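Local coordinates for envelope glycoprotein (PDB 5ZKX) that probably drives fusion of the viral envelope with host membranes as a class III fusion protein, seen here in its postfusion form, at the interface of chains A and B. Numbering follows the deposited sequence. Chains: chain A/B, Envelope glycoprotein.

Contact 1: the interface of chains A and B. Residues chain A 347, 350-353; chain B 12-13.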
ATOM      1  N   ILE A 347      37.919  -0.552  54.608  1.00 51.34           N
ATOM      2  CA  ILE A 347      39.337  -0.847  54.774  1.00 44.49           C
ATOM      3  C   ILE A 347      40.131  -0.035  53.762  1.00 46.97           C
ATOM      4  O   ILE A 347      41.349  -0.198  53.625  1.00 50.79           O
ATOM      5  CB  ILE A 347      39.617  -2.347  54.615  1.00 46.26           C
ATOM      6  CG1 ILE A 347      39.426  -2.770  53.157  1.00 43.16           C
ATOM      7  CG2 ILE A 347      38.734  -3.150  55.549  1.00 45.90           C
ATOM      8  CD1 ILE A 347      40.070  -4.099  52.823  1.00 45.62           C
ATOM      9  N   THR A 350      37.714   2.866  48.817  1.00 48.96           N
ATOM     10  CA  THR A 350      36.840   2.174  47.882  1.00 49.33           C
ATOM     11  C   THR A 350      36.428   0.779  48.331  1.00 44.56           C
ATOM     12  O   THR A 350      35.544   0.189  47.703  1.00 48.10           O
ATOM     13  CB  THR A 350      37.510   2.058  46.503  1.00 44.79           C
ATOM     14  OG1 THR A 350      38.554   1.081  46.564  1.00 44.77           O
ATOM     15  CG2 THR A 350      38.097   3.392  46.073  1.00 45.88           C
ATOM     16  N   LYS A 351      37.034   0.233  49.382  1.00 35.58           N
ATOM     17  CA  LYS A 351      36.787  -1.137  49.810  1.00 31.39           C
ATOM     18  C   LYS A 351      36.297  -1.150  51.250  1.00 33.07           C
ATOM     19  O   LYS A 351      36.807  -0.403  52.091  1.00 35.64           O
ATOM     20  CB  LYS A 351      38.052  -1.989  49.676  1.00 34.90           C
ATOM     21  CG  LYS A 351      38.918  -1.615  48.484  1.00 34.02           C
ATOM     22  CD  LYS A 351      40.219  -2.395  48.472  1.00 35.82           C
ATOM     23  CE  LYS A 351      39.977  -3.863  48.166  1.00 38.14           C
ATOM     24  NZ  LYS A 351      41.244  -4.577  47.842  1.00 42.78           N
ATOM     25  N   PHE A 352      35.307  -1.998  51.530  1.00 26.79           N
ATOM     26  CA  PHE A 352      34.725  -2.082  52.862  1.00 28.42           C
ATOM     27  C   PHE A 352      34.389  -3.527  53.203  1.00 31.98           C
ATOM     28  O   PHE A 352      34.221  -4.377  52.325  1.00 30.11           O
ATOM     29  CB  PHE A 352      33.465  -1.203  52.997  1.00 30.29           C
ATOM     30  CG  PHE A 352      32.355  -1.557  52.038  1.00 30.49           C
ATOM     31  CD1 PHE A 352      32.148  -0.805  50.894  1.00 31.58           C
ATOM     32  CD2 PHE A 352      31.500  -2.616  52.293  1.00 27.23           C
ATOM     33  CE1 PHE A 352      31.131  -1.118  50.009  1.00 28.79           C
ATOM     34  CE2 PHE A 352      30.480  -2.933  51.413  1.00 28.24           C
ATOM     35  CZ  PHE A 352      30.295  -2.181  50.271  1.00 26.37           C
ATOM     36  N   MET A 353      34.279  -3.787  54.503  1.00 42.37           N
ATOM     37  CA  MET A 353      33.815  -5.058  55.035  1.00 42.14           C
ATOM     38  C   MET A 353      32.426  -4.889  55.636  1.00 39.97           C
ATOM     39  O   MET A 353      31.965  -3.775  55.895  1.00 36.54           O
ATOM     40  CB  MET A 353      34.773  -5.607  56.097  1.00 45.62           C
ATOM     41  CG  MET A 353      36.228  -5.608  55.691  1.00 44.33           C
ATOM     42  SD  MET A 353      36.622  -6.874  54.476  1.00 55.27           S
ATOM     43  CE  MET A 353      36.593  -8.359  55.465  1.00 49.52           C
TER
ATOM     44  N   PRO B  12      36.987  -8.088  51.278  1.00 45.31           N
ATOM     45  CA  PRO B  12      36.431  -6.746  51.077  1.00 46.71           C
ATOM     46  C   PRO B  12      35.519  -6.667  49.864  1.00 49.09           C
ATOM     47  O   PRO B  12      35.650  -7.467  48.940  1.00 55.28           O
ATOM     48  CB  PRO B  12      37.674  -5.879  50.876  1.00 43.69           C
ATOM     49  CG  PRO B  12      38.685  -6.810  50.312  1.00 45.13           C
ATOM     50  CD  PRO B  12      38.422  -8.145  50.954  1.00 47.18           C
ATOM     51  N   PHE B  13      34.592  -5.721  49.883  1.00 28.76           N
ATOM     52  CA  PHE B  13      33.639  -5.546  48.801  1.00 30.36           C
ATOM     53  C   PHE B  13      33.982  -4.299  48.001  1.00 32.51           C
ATOM     54  O   PHE B  13      34.844  -3.500  48.375  1.00 32.38           O
ATOM     55  CB  PHE B  13      32.210  -5.454  49.345  1.00 26.42           C
ATOM     56  CG  PHE B  13      31.614  -6.781  49.707  1.00 31.37           C
ATOM     57  CD1 PHE B  13      31.186  -7.656  48.723  1.00 33.95           C
ATOM     58  CD2 PHE B  13      31.485  -7.158  51.033  1.00 33.99           C
ATOM     59  CE1 PHE B  13      30.637  -8.880  49.056  1.00 33.11           C
ATOM     60  CE2 PHE B  13      30.939  -8.382  51.370  1.00 34.42           C
ATOM     61  CZ  PHE B  13      30.514  -9.243  50.380  1.00 34.58           C
TER
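B:Phe13 pairs its backbone with A:Phe352 in a short antiparallel beta bridge, the polar part of this junction between an N-terminal stretch of chain B and strand 352-356 of chain A. The amide N of B:Phe13 donates to O of A:Phe352 at 2.8 Å. The angle at the hydrogen is 164°, and the donor lies in the carbonyl plane with a C=O...N angle of 158°, so the bond is nearly straight.

Apolar packing centres on B:Pro12, which follows a cis peptide bond and hides 68 Å² against chain A. One face of its ring receives the sulfur of A:Met353, with SD 3.4 Å from CA of B:Pro12. The methionine chain turns at both chi2 and chi3 (-74° at the latter), curling the thioether back over the ring. Two aliphatic groups close in along the CB-CG edge. CD1 of A:Ile347 comes from the sulfur's side of the ring, 3.6 Å from CB of B:Pro12, while CE of A:Lys351 meets the edge itself, slightly to the other side, 3.9 Å from CG of B:Pro12. The lysine thus uses its methylene chain here, lying alongside the proline.

The aromatic contact is a methylene set against the rim of a ring, not ring on ring. CB of B:Phe13 lies to one side of the A:Phe352 ring plane, just beyond its CE2 corner, with CE2 of A:Phe352 at 3.7 Å.

Contact 2: the interface of chains A and B. Residues chain A 287, 290-291; chain B 282, 287, 290.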
ATOM      1  N   VAL A 287       5.018   1.731  -0.288  1.00 24.19           N
ATOM      2  CA  VAL A 287       5.019   1.006   0.976  1.00 19.49           C
ATOM      3  C   VAL A 287       6.446   0.732   1.434  1.00 23.41           C
ATOM      4  O   VAL A 287       6.754   0.807   2.630  1.00 26.35           O
ATOM      5  CB  VAL A 287       4.196  -0.287   0.841  1.00 21.30           C
ATOM      6  CG1 VAL A 287       4.288  -1.128   2.107  1.00 20.31           C
ATOM      7  CG2 VAL A 287       2.751   0.054   0.547  1.00 21.31           C
ATOM      8  N   VAL A 290       7.619   3.834   3.142  1.00 18.18           N
ATOM      9  CA  VAL A 290       7.146   3.882   4.522  1.00 14.84           C
ATOM     10  C   VAL A 290       7.975   2.951   5.396  1.00 16.65           C
ATOM     11  O   VAL A 290       8.277   3.263   6.554  1.00 18.29           O
ATOM     12  CB  VAL A 290       5.646   3.534   4.582  1.00 22.24           C
ATOM     13  CG1 VAL A 290       5.197   3.289   6.015  1.00 13.09           C
ATOM     14  CG2 VAL A 290       4.822   4.648   3.950  1.00 19.89           C
ATOM     15  N   ILE A 291       8.363   1.797   4.852  1.00 20.60           N
ATOM     16  CA  ILE A 291       9.224   0.871   5.580  1.00 17.17           C
ATOM     17  C   ILE A 291      10.558   1.530   5.898  1.00 17.96           C
ATOM     18  O   ILE A 291      11.063   1.443   7.023  1.00 21.79           O
ATOM     19  CB  ILE A 291       9.416  -0.424   4.772  1.00 17.63           C
ATOM     20  CG1 ILE A 291       8.155  -1.281   4.843  1.00 15.35           C
ATOM     21  CG2 ILE A 291      10.629  -1.201   5.268  1.00 19.57           C
ATOM     22  CD1 ILE A 291       8.256  -2.563   4.054  1.00 20.06           C
TER
ATOM     23  N   ALA B 282       0.694  -2.363  -4.196  1.00 22.26           N
ATOM     24  CA  ALA B 282       0.904  -3.109  -2.965  1.00 19.20           C
ATOM     25  C   ALA B 282      -0.426  -3.643  -2.460  1.00 17.41           C
ATOM     26  O   ALA B 282      -1.438  -2.939  -2.478  1.00 24.09           O
ATOM     27  CB  ALA B 282       1.560  -2.226  -1.905  1.00 17.16           C
ATOM     28  N   VAL B 287       0.332  -4.094   3.375  1.00 24.19           N
ATOM     29  CA  VAL B 287       0.181  -2.963   4.283  1.00 19.49           C
ATOM     30  C   VAL B 287      -0.197  -3.445   5.677  1.00 23.41           C
ATOM     31  O   VAL B 287       0.272  -2.901   6.685  1.00 26.35           O
ATOM     32  CB  VAL B 287      -0.847  -1.968   3.716  1.00 21.30           C
ATOM     33  CG1 VAL B 287      -1.120  -0.843   4.705  1.00 20.31           C
ATOM     34  CG2 VAL B 287      -0.340  -1.399   2.408  1.00 21.31           C
ATOM     35  N   VAL B 290       2.988  -4.439   7.348  1.00 18.18           N
ATOM     36  CA  VAL B 290       3.676  -3.274   7.896  1.00 14.84           C
ATOM     37  C   VAL B 290       3.006  -2.826   9.187  1.00 16.65           C
ATOM     38  O   VAL B 290       3.674  -2.407  10.140  1.00 18.29           O
ATOM     39  CB  VAL B 290       3.718  -2.143   6.852  1.00 22.24           C
ATOM     40  CG1 VAL B 290       4.160  -0.831   7.484  1.00 13.09           C
ATOM     41  CG2 VAL B 290       4.645  -2.518   5.704  1.00 19.89           C
TER
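A:Val287 and B:Val290 meet through branched aliphatic groups; no side chain here is flat, so the packing is of methyl branches. One prong of A:Val287, CG1, turns to CG2 of B:Val290 at 3.9 Å, the two side chains passing in opposite directions. The other prong, CG2, serves two partners of chain B: it lies 3.6 Å from CB of B:Ala282 and 3.9 Å from CG2 of B:Val287. The near-trans chi1 of 175° directs CG1 away from the backbone N and leaves CG2 beside it, which divides the fork between these neighbours.

B:Val290 buries 42 Å². Its CG2 touches both A:Val287 and A:Ile291, one helical turn apart, as a knob would in coiled-coil packing. A:Val290 comes less near.

Helices 284-329 of both chains run parallel here. Val287 and Ile291 are four residues apart, and Leu305 and Leu308, three apart, fall in the same heptad register, as expected of core positions of a coiled coil, whereas B:Ala282 reaches in from the loop preceding its helix. CG1 of A:Ile291 settles 3.8 Å from CG2 of B:Val290, and CD1 of the same isoleucine follows at 4.0 Å from that methyl.

Contact 3: the interface of chains A and B. Residues chain A 304-305, 308; chain B 308, 404.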
ATOM      1  N   SER A 304      18.082   7.722  20.991  1.00 21.45           N
ATOM      2  CA  SER A 304      17.542   8.332  22.201  1.00 23.98           C
ATOM      3  C   SER A 304      17.620   7.375  23.385  1.00 25.30           C
ATOM      4  O   SER A 304      17.993   7.777  24.492  1.00 26.70           O
ATOM      5  CB  SER A 304      16.099   8.770  21.965  1.00 23.28           C
ATOM      6  OG  SER A 304      16.029   9.725  20.923  1.00 29.77           O
ATOM      7  N   LEU A 305      17.278   6.105  23.165  1.00 30.00           N
ATOM      8  CA  LEU A 305      17.318   5.127  24.248  1.00 27.12           C
ATOM      9  C   LEU A 305      18.741   4.886  24.728  1.00 27.41           C
ATOM     10  O   LEU A 305      18.982   4.764  25.935  1.00 31.94           O
ATOM     11  CB  LEU A 305      16.682   3.819  23.792  1.00 26.85           C
ATOM     12  CG  LEU A 305      15.164   3.833  23.691  1.00 25.56           C
ATOM     13  CD1 LEU A 305      14.681   2.469  23.263  1.00 29.84           C
ATOM     14  CD2 LEU A 305      14.550   4.235  25.022  1.00 21.43           C
ATOM     15  N   LEU A 308      19.776   7.785  26.992  1.00 22.04           N
ATOM     16  CA  LEU A 308      19.248   7.621  28.343  1.00 19.65           C
ATOM     17  C   LEU A 308      19.939   6.483  29.084  1.00 19.50           C
ATOM     18  O   LEU A 308      20.069   6.534  30.313  1.00 23.36           O
ATOM     19  CB  LEU A 308      17.740   7.382  28.294  1.00 16.44           C
ATOM     20  CG  LEU A 308      16.864   8.462  27.654  1.00 19.51           C
ATOM     21  CD1 LEU A 308      15.407   8.041  27.667  1.00 18.18           C
ATOM     22  CD2 LEU A 308      17.030   9.798  28.355  1.00 15.91           C
TER
ATOM     23  N   LEU B 308      13.219   1.550  31.672  1.00 22.04           N
ATOM     24  CA  LEU B 308      13.720   2.822  32.183  1.00 19.65           C
ATOM     25  C   LEU B 308      12.843   3.363  33.305  1.00 19.50           C
ATOM     26  O   LEU B 308      13.342   4.050  34.203  1.00 23.36           O
ATOM     27  CB  LEU B 308      13.818   3.842  31.049  1.00 16.44           C
ATOM     28  CG  LEU B 308      14.723   3.508  29.861  1.00 19.51           C
ATOM     29  CD1 LEU B 308      14.672   4.616  28.826  1.00 18.18           C
ATOM     30  CD2 LEU B 308      16.155   3.271  30.304  1.00 15.91           C
ATOM     31  N   LEU B 404      18.685  15.990  24.924  1.00 23.77           N
ATOM     32  CA  LEU B 404      18.253  14.662  24.519  1.00 24.72           C
ATOM     33  C   LEU B 404      17.826  14.656  23.056  1.00 24.34           C
ATOM     34  O   LEU B 404      17.000  15.470  22.636  1.00 26.78           O
ATOM     35  CB  LEU B 404      17.104  14.190  25.410  1.00 22.93           C
ATOM     36  CG  LEU B 404      16.502  12.824  25.091  1.00 19.42           C
ATOM     37  CD1 LEU B 404      17.561  11.740  25.215  1.00 23.86           C
ATOM     38  CD2 LEU B 404      15.317  12.536  25.997  1.00 17.20           C
TER
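A:Leu308 is gripped from two directions by chain B, one delta methyl for each partner. Its CD1 meets CD1 of B:Leu308 at 3.7 Å, and its CD2 meets CD1 of B:Leu404, also at 3.7 Å. In both pairs the side chains cross at about a right angle, so contact is made at the branched ends and not along the chains. CD2 of B:Leu404 adds a second touch, 4.0 Å from CD2 of A:Leu308, which makes the isobutyl fork of B:Leu404 straddle that methyl.

The same CD1 of B:Leu308 also packs against A:Leu305, whose CD2 lies 3.8 Å away. A methyl of one helix thus touches two leucines of the neighbouring helix, three residues apart, sitting in the angle between them.

Further out, the torsions and the backbone set these positions. In A:Leu308 a chi1 of -60°, with CG opposite the carbonyl carbon, swings the branch point towards B:Leu404. B:Leu404 instead extends its CG away from its own backbone N (chi1 178°), reaching from a loop segment towards the helix. There its CD1 lies 4.1 Å from the main-chain O of A:Ser304, a van der Waals neighbour.

The leucines at positions 305 and 308 belong to the middle of the long helices 284-329, which form a parallel coiled-coil core. B:Leu404 lies on a non-helical stretch of chain B laid against the outside of that core, consistent with the C-terminal return segment of a postfusion class III trimer.

Contacts 2 and 3 lie on the same pair of helices, 284-329 of each chain, with C-alpha centres about 28 Å apart; contact 1 is about 33 Å beyond contact 3 and about 58 Å from contact 2. Since the two shorter separations nearly sum to the longest, the contacts follow one another along the rod. Hydrophobic packing of helices at contacts 2 and 3, joined at contact 3 by an extended segment, gives way at contact 1 to backbone pairing and packing around a proline. In the deposited trimer such contacts recur between copies, linking the chains along the helical core and, beyond it, at strand 352-356.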